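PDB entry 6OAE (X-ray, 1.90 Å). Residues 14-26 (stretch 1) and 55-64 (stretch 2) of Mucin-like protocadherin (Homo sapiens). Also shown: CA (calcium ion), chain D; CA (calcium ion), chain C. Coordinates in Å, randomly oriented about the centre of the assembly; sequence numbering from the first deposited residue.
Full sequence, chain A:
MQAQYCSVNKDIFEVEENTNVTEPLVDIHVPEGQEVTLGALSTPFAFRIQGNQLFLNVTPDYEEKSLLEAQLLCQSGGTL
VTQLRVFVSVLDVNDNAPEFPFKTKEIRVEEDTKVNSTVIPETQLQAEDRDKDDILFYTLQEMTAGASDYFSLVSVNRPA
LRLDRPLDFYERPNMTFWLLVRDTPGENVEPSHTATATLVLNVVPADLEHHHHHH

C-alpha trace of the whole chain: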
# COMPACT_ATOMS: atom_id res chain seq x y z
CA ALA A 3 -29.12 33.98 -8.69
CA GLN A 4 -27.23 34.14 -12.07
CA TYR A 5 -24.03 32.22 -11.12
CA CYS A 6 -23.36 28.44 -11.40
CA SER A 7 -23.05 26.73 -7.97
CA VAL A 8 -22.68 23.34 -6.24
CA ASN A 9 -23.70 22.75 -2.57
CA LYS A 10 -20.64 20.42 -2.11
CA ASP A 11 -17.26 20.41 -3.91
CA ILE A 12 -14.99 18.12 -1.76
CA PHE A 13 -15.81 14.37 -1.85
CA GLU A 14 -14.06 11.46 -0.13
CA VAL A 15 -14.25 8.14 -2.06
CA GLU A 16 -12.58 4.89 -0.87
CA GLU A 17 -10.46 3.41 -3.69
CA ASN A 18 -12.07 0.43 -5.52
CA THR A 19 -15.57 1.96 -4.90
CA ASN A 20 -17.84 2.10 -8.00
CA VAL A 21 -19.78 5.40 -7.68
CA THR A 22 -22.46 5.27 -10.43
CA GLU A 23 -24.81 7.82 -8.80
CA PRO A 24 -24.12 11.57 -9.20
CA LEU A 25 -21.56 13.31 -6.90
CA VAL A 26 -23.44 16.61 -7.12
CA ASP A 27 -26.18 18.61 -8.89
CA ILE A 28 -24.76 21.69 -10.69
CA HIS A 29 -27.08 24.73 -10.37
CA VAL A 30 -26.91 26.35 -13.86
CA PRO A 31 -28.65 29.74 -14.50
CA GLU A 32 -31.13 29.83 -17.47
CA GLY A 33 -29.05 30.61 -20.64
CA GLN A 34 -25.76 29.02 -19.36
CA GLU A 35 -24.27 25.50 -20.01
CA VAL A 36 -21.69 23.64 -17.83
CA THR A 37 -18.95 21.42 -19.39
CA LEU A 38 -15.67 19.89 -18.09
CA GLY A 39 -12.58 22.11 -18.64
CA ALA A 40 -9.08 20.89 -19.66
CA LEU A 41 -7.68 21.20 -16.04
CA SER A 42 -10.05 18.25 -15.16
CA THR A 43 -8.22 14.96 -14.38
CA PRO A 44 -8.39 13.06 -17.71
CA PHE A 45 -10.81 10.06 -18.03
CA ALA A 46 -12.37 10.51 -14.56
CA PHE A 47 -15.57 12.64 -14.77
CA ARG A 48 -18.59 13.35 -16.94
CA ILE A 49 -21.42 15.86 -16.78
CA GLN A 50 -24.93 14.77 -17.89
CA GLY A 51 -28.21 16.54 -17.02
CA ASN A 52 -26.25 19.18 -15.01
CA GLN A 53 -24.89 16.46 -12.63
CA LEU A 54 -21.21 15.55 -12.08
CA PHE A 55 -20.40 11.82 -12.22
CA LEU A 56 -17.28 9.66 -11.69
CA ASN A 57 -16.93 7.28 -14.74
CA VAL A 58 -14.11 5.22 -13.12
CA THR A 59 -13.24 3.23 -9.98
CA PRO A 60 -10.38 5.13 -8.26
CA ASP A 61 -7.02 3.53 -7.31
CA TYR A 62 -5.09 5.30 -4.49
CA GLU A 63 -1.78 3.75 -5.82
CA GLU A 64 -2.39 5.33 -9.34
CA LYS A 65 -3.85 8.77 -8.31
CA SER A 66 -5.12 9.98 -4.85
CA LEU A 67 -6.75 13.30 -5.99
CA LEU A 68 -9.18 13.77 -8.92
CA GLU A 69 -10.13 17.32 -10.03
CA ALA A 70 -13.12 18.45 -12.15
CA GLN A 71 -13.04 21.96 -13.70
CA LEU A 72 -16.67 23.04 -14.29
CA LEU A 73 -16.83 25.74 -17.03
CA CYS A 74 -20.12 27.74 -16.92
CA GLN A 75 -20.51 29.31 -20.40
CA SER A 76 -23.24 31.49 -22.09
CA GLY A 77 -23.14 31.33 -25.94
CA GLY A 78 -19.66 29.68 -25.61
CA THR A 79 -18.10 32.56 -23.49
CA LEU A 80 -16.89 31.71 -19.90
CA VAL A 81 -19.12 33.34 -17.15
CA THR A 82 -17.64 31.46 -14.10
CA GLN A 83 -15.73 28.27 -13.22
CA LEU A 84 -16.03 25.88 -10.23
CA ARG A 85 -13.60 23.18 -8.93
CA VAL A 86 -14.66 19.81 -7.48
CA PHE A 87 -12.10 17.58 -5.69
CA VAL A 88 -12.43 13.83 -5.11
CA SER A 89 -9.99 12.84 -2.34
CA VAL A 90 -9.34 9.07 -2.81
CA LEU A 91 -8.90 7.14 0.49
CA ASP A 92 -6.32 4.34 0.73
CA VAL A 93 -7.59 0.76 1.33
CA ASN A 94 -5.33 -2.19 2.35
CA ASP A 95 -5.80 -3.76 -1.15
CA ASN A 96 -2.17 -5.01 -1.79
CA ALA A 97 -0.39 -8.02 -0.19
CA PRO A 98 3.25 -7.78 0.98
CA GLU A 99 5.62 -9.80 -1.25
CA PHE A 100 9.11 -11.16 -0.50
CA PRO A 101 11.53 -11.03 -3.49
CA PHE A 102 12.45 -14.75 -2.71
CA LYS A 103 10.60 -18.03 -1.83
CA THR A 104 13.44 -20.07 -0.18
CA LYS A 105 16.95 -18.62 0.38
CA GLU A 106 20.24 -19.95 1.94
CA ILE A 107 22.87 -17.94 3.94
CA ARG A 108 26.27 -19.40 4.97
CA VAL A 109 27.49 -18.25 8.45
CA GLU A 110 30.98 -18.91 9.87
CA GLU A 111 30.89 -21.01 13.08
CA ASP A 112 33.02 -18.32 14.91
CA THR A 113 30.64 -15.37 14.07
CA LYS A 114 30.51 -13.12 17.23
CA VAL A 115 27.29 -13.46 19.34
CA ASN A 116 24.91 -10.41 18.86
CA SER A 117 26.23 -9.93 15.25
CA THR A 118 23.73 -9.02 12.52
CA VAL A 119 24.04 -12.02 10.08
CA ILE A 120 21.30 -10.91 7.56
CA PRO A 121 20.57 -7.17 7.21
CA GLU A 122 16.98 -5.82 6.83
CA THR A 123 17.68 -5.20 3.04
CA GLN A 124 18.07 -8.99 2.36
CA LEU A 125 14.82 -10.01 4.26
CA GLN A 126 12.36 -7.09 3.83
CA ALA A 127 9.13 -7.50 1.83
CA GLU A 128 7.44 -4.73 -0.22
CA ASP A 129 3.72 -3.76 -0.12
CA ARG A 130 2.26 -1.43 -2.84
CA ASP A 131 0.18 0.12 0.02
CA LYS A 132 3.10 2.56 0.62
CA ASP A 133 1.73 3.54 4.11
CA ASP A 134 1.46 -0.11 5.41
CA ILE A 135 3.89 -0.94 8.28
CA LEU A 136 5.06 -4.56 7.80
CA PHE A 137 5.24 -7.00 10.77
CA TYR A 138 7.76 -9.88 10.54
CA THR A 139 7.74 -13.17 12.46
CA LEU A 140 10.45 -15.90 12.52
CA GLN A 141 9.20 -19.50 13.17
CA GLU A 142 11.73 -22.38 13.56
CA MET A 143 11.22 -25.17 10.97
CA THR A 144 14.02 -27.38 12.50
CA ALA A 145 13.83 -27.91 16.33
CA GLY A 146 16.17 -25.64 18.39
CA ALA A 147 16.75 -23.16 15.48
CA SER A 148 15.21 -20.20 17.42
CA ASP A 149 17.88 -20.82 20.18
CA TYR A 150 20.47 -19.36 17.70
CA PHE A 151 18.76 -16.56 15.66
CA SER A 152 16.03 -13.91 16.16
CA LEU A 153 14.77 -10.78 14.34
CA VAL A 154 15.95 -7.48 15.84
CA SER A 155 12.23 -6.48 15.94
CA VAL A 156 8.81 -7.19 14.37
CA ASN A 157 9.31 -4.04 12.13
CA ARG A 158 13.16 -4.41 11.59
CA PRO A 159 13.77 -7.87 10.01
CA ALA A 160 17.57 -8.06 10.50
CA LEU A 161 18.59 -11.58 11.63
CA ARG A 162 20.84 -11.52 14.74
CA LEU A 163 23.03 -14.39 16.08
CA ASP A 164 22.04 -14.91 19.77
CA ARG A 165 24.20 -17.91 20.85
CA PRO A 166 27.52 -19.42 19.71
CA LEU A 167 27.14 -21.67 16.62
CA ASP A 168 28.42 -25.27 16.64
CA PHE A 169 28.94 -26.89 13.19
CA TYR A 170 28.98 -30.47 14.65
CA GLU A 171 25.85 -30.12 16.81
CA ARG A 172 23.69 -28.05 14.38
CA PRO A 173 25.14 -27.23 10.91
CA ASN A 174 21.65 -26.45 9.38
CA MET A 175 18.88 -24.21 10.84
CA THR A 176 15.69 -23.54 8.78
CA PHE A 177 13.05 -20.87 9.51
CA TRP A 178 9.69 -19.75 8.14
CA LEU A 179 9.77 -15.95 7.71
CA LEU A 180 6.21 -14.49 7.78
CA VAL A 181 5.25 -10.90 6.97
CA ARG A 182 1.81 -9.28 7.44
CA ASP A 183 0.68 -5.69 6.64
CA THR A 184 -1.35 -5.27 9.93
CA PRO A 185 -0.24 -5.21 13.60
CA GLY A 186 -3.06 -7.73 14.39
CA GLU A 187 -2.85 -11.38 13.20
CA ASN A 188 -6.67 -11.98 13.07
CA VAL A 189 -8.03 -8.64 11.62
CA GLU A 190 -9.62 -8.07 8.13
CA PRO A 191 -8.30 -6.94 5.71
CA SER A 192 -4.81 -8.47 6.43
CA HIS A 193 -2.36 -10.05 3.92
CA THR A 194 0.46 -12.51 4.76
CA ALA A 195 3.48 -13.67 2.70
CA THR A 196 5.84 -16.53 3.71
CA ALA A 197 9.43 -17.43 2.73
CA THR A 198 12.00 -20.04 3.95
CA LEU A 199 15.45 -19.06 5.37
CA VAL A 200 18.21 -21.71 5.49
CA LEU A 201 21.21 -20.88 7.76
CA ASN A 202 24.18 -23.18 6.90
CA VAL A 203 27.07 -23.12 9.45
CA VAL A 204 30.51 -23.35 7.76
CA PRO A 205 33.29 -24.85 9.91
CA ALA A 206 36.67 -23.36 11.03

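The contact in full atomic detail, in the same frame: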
# COMPACT_ATOMS: atom_id res chain seq x y z
N GLU A 14 -14.99 12.52 -0.53
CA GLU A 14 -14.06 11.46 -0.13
C GLU A 14 -14.63 10.17 -0.67
O GLU A 14 -15.80 9.94 -0.42
CB GLU A 14 -13.88 11.44 1.38
CG GLU A 14 -12.90 12.47 1.87
CD GLU A 14 -12.49 12.27 3.31
OE1 GLU A 14 -13.14 11.44 4.00
OE2 GLU A 14 -11.53 12.93 3.72
N VAL A 15 -13.83 9.42 -1.43
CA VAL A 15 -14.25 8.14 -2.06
C VAL A 15 -13.16 7.11 -1.74
O VAL A 15 -12.03 7.36 -2.07
CB VAL A 15 -14.49 8.28 -3.57
CG1 VAL A 15 -14.92 6.96 -4.20
CG2 VAL A 15 -15.52 9.37 -3.89
N GLU A 16 -13.53 6.00 -1.12
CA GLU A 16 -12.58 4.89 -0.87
C GLU A 16 -12.20 4.30 -2.22
O GLU A 16 -13.08 4.11 -3.06
CB GLU A 16 -13.18 3.78 -0.01
CG GLU A 16 -13.57 4.26 1.36
CD GLU A 16 -13.57 3.18 2.43
OE1 GLU A 16 -13.66 1.97 2.08
OE2 GLU A 16 -13.46 3.56 3.59
N GLU A 17 -10.91 4.03 -2.42
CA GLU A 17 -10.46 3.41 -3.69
C GLU A 17 -11.20 2.10 -3.86
O GLU A 17 -11.63 1.51 -2.84
CB GLU A 17 -8.95 3.23 -3.72
CG GLU A 17 -8.41 2.36 -2.61
CD GLU A 17 -6.99 1.90 -2.87
OE1 GLU A 17 -6.29 1.60 -1.89
OE2 GLU A 17 -6.61 1.84 -4.04
N ASN A 18 -11.38 1.68 -5.12
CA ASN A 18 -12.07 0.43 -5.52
C ASN A 18 -13.58 0.55 -5.32
O ASN A 18 -14.25 -0.45 -5.51
CB ASN A 18 -11.47 -0.80 -4.82
CG ASN A 18 -9.97 -0.86 -5.02
OD1 ASN A 18 -9.47 -0.46 -6.07
ND2 ASN A 18 -9.25 -1.33 -4.01
N THR A 19 -14.11 1.72 -4.96
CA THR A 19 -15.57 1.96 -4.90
C THR A 19 -16.07 2.40 -6.27
O THR A 19 -15.49 3.34 -6.84
CB THR A 19 -15.94 2.98 -3.83
OG1 THR A 19 -15.30 2.51 -2.64
CG2 THR A 19 -17.44 3.10 -3.65
N ASN A 20 -17.11 1.73 -6.76
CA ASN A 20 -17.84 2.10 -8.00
C ASN A 20 -18.90 3.12 -7.59
O ASN A 20 -19.86 2.73 -6.92
CB ASN A 20 -18.40 0.84 -8.67
CG ASN A 20 -19.35 1.08 -9.82
OD1 ASN A 20 -19.82 2.21 -10.03
ND2 ASN A 20 -19.65 0.03 -10.56
N VAL A 21 -18.71 4.40 -7.92
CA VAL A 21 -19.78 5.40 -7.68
C VAL A 21 -20.47 5.67 -9.01
O VAL A 21 -19.90 6.38 -9.86
CB VAL A 21 -19.23 6.68 -7.03
CG1 VAL A 21 -20.37 7.64 -6.77
CG2 VAL A 21 -18.48 6.38 -5.74
N THR A 22 -21.65 5.11 -9.20
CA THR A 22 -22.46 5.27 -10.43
C THR A 22 -23.39 6.48 -10.31
O THR A 22 -23.69 7.13 -11.32
CB THR A 22 -23.21 3.96 -10.71
OG1 THR A 22 -22.20 3.01 -11.09
CG2 THR A 22 -24.24 4.12 -11.79
N GLU A 23 -23.89 6.72 -9.11
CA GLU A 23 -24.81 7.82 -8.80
C GLU A 23 -24.05 9.14 -8.93
O GLU A 23 -22.82 9.17 -8.84
CB GLU A 23 -25.38 7.64 -7.40
CG GLU A 23 -24.32 7.71 -6.30
CD GLU A 23 -24.83 7.28 -4.94
OE1 GLU A 23 -26.06 7.29 -4.75
OE2 GLU A 23 -23.99 6.95 -4.05
N PRO A 24 -24.77 10.26 -9.13
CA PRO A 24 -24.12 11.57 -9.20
C PRO A 24 -23.38 11.96 -7.91
O PRO A 24 -23.83 11.60 -6.83
CB PRO A 24 -25.27 12.56 -9.48
CG PRO A 24 -26.56 11.79 -9.31
CD PRO A 24 -26.22 10.33 -9.32
N LEU A 25 -22.26 12.67 -8.05
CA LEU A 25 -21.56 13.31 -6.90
C LEU A 25 -22.33 14.55 -6.49
O LEU A 25 -22.46 14.81 -5.28
CB LEU A 25 -20.14 13.75 -7.29
CG LEU A 25 -19.17 12.63 -7.64
CD1 LEU A 25 -17.86 13.22 -8.15
CD2 LEU A 25 -18.95 11.72 -6.45
N VAL A 26 -22.82 15.31 -7.46
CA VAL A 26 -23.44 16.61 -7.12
C VAL A 26 -24.27 17.13 -8.29
O VAL A 26 -23.90 16.92 -9.45
CB VAL A 26 -22.35 17.61 -6.66
CG1 VAL A 26 -21.50 18.12 -7.81
CG2 VAL A 26 -22.95 18.76 -5.87
N PHE A 55 -20.59 13.26 -12.47
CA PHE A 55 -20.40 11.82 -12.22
C PHE A 55 -18.91 11.47 -12.28
O PHE A 55 -18.17 12.15 -13.02
CB PHE A 55 -21.13 11.00 -13.29
CG PHE A 55 -22.63 11.10 -13.29
CD1 PHE A 55 -23.28 12.07 -14.05
CD2 PHE A 55 -23.39 10.19 -12.58
CE1 PHE A 55 -24.66 12.14 -14.07
CE2 PHE A 55 -24.78 10.26 -12.59
CZ PHE A 55 -25.41 11.23 -13.35
N LEU A 56 -18.54 10.43 -11.53
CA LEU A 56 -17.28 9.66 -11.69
C LEU A 56 -17.56 8.55 -12.69
O LEU A 56 -18.55 7.85 -12.47
CB LEU A 56 -16.89 9.01 -10.35
CG LEU A 56 -15.87 9.71 -9.48
CD1 LEU A 56 -15.65 8.91 -8.20
CD2 LEU A 56 -14.55 9.89 -10.22
N ASN A 57 -16.73 8.37 -13.74
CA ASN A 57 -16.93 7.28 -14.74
C ASN A 57 -16.09 6.06 -14.38
O ASN A 57 -16.30 5.00 -15.01
CB ASN A 57 -16.55 7.69 -16.17
CG ASN A 57 -17.54 8.63 -16.78
OD1 ASN A 57 -18.70 8.67 -16.36
ND2 ASN A 57 -17.11 9.37 -17.78
N VAL A 58 -15.18 6.21 -13.41
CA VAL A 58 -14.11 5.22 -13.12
C VAL A 58 -14.04 4.89 -11.63
O VAL A 58 -14.53 5.68 -10.77
CB VAL A 58 -12.77 5.74 -13.65
CG1 VAL A 58 -12.81 5.92 -15.17
CG2 VAL A 58 -12.35 7.03 -12.98
N THR A 59 -13.46 3.73 -11.34
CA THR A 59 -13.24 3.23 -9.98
C THR A 59 -11.84 3.67 -9.58
O THR A 59 -10.85 3.22 -10.16
CB THR A 59 -13.56 1.73 -9.91
OG1 THR A 59 -14.98 1.58 -9.98
CG2 THR A 59 -13.05 1.11 -8.63
N PRO A 60 -11.69 4.59 -8.60
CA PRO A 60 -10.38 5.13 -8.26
C PRO A 60 -9.41 4.09 -7.69
O PRO A 60 -9.87 3.07 -7.14
CB PRO A 60 -10.66 6.15 -7.14
CG PRO A 60 -12.13 6.41 -7.23
CD PRO A 60 -12.75 5.14 -7.77
N ASP A 61 -8.12 4.37 -7.83
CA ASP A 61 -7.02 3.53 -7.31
C ASP A 61 -6.02 4.47 -6.64
O ASP A 61 -5.32 5.19 -7.36
CB ASP A 61 -6.37 2.70 -8.42
CG ASP A 61 -5.12 1.95 -7.99
OD1 ASP A 61 -4.84 1.90 -6.80
OD2 ASP A 61 -4.44 1.44 -8.88
N TYR A 62 -5.98 4.44 -5.32
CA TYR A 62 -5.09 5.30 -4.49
C TYR A 62 -3.62 5.18 -4.92
O TYR A 62 -2.89 6.21 -4.83
CB TYR A 62 -5.26 4.95 -3.02
CG TYR A 62 -4.47 5.85 -2.11
CD1 TYR A 62 -5.02 7.03 -1.64
CD2 TYR A 62 -3.18 5.53 -1.74
CE1 TYR A 62 -4.30 7.88 -0.80
CE2 TYR A 62 -2.45 6.37 -0.90
CZ TYR A 62 -3.01 7.54 -0.44
OH TYR A 62 -2.29 8.36 0.38
N GLU A 63 -3.18 4.01 -5.38
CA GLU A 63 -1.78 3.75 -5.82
C GLU A 63 -1.51 4.40 -7.20
O GLU A 63 -0.34 4.62 -7.52
CB GLU A 63 -1.49 2.25 -5.82
CG GLU A 63 -1.24 1.67 -4.43
CD GLU A 63 -2.45 1.56 -3.49
OE1 GLU A 63 -3.46 0.95 -3.89
OE2 GLU A 63 -2.38 2.06 -2.36
N GLU A 64 -2.54 4.68 -8.00
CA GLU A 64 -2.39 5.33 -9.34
C GLU A 64 -2.55 6.85 -9.17
O GLU A 64 -1.68 7.58 -9.69
CB GLU A 64 -3.39 4.68 -10.30
CG GLU A 64 -3.38 5.25 -11.72
CD GLU A 64 -4.46 6.28 -12.03
OE1 GLU A 64 -5.58 6.17 -11.46
OE2 GLU A 64 -4.18 7.19 -12.84
CA CA D . -5.28 0.22 -5.15
CA CA C . -4.18 0.74 -1.31
O HOH W 1 -6.90 -0.39 -6.82
O HOH W 2 -16.40 5.33 -8.85
O HOH W 3 -20.52 8.99 -10.40

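The two stretches run past each other in opposite senses: the nearest CA pairs are Glu17–Pro60 (4.9 Å), Asn20–Thr59 (5.1 Å), Val21–Leu56 (6.4 Å) and Pro24–Phe55 (4.8 Å), so residue numbers rise on one side as they fall on the other. Together they bury 678 Å². Only two direct hydrogen bonds join them, one at Glu17 and one at Asn18; the rest of the seam depends on shape, water and metal.

At the apolar end, the CA-to-CB bond of Phe55 points sideways, but its ring (chi1 -66°, chi2 91°) comes nearer, to lie against the segment Thr22–Pro24. Pro24 CB sits over one face, 4.3 Å from the ring centroid and 25° off the normal, a CH-pi contact, while Pro24 CD approaches Phe55 CE2 at 3.6 Å. Thr22 O meets the ring edge, 3.3 Å from Phe55 CD2. The ring thus fits against the backbone bend as well as the proline.

Leu56 is the next bump. Its CA-to-CB bond points toward stretch 1, and its branched end fills a hollow lined by three side chains: Leu25 CD1 lies 4.2 Å from Leu56 CG, while Val15 CG2 and Val21 CB lie 4.3 and 4.4 Å from Leu56 CD1. Val15 also serves a second neighbour, its CG1 lying 4.2 Å from Pro60 CG.

No direct backbone hydrogen bond forms here: Val21 O and Leu56 O, 3.3 Å apart, are both acceptors, and water 2 and water 3 supply the links. Water 2 accepts from Val21 N (2.7 Å) and donates to Thr19 O (3.0 Å) and Val58 O (2.7 Å), and water 3 accepts from Leu56 N at 2.7 Å.

Farther along, a type II turn from Glu16 to Thr19 presents Asn18 N to Pro60 O (2.9 Å, 163°), a nearly straight hydrogen bond. Thr59 CG2 packs 3.3 Å from Asn18 CA, and Pro60 CD lies 3.4 Å from Thr19 O, fitting the proline against the turn's backbone.

Glu17 closes the contact. Its OE2 accepts from Tyr62 N (3.0 Å, 142°) and binds the chain D calcium at 2.4 Å, alongside Asp61 OD1 (2.4 Å) and Glu63 OE1 (2.3 Å). The 3.3 Å separations of Glu17 OE2 from Asp61 OD1 and from Glu63 OE1 reflect shared coordination: the cation offsets the repulsion between carboxylates. Glu17 OE1 reaches the chain C calcium at 2.4 Å, so one carboxylate spans both ions, as expected of a calcium-dependent protocadherin.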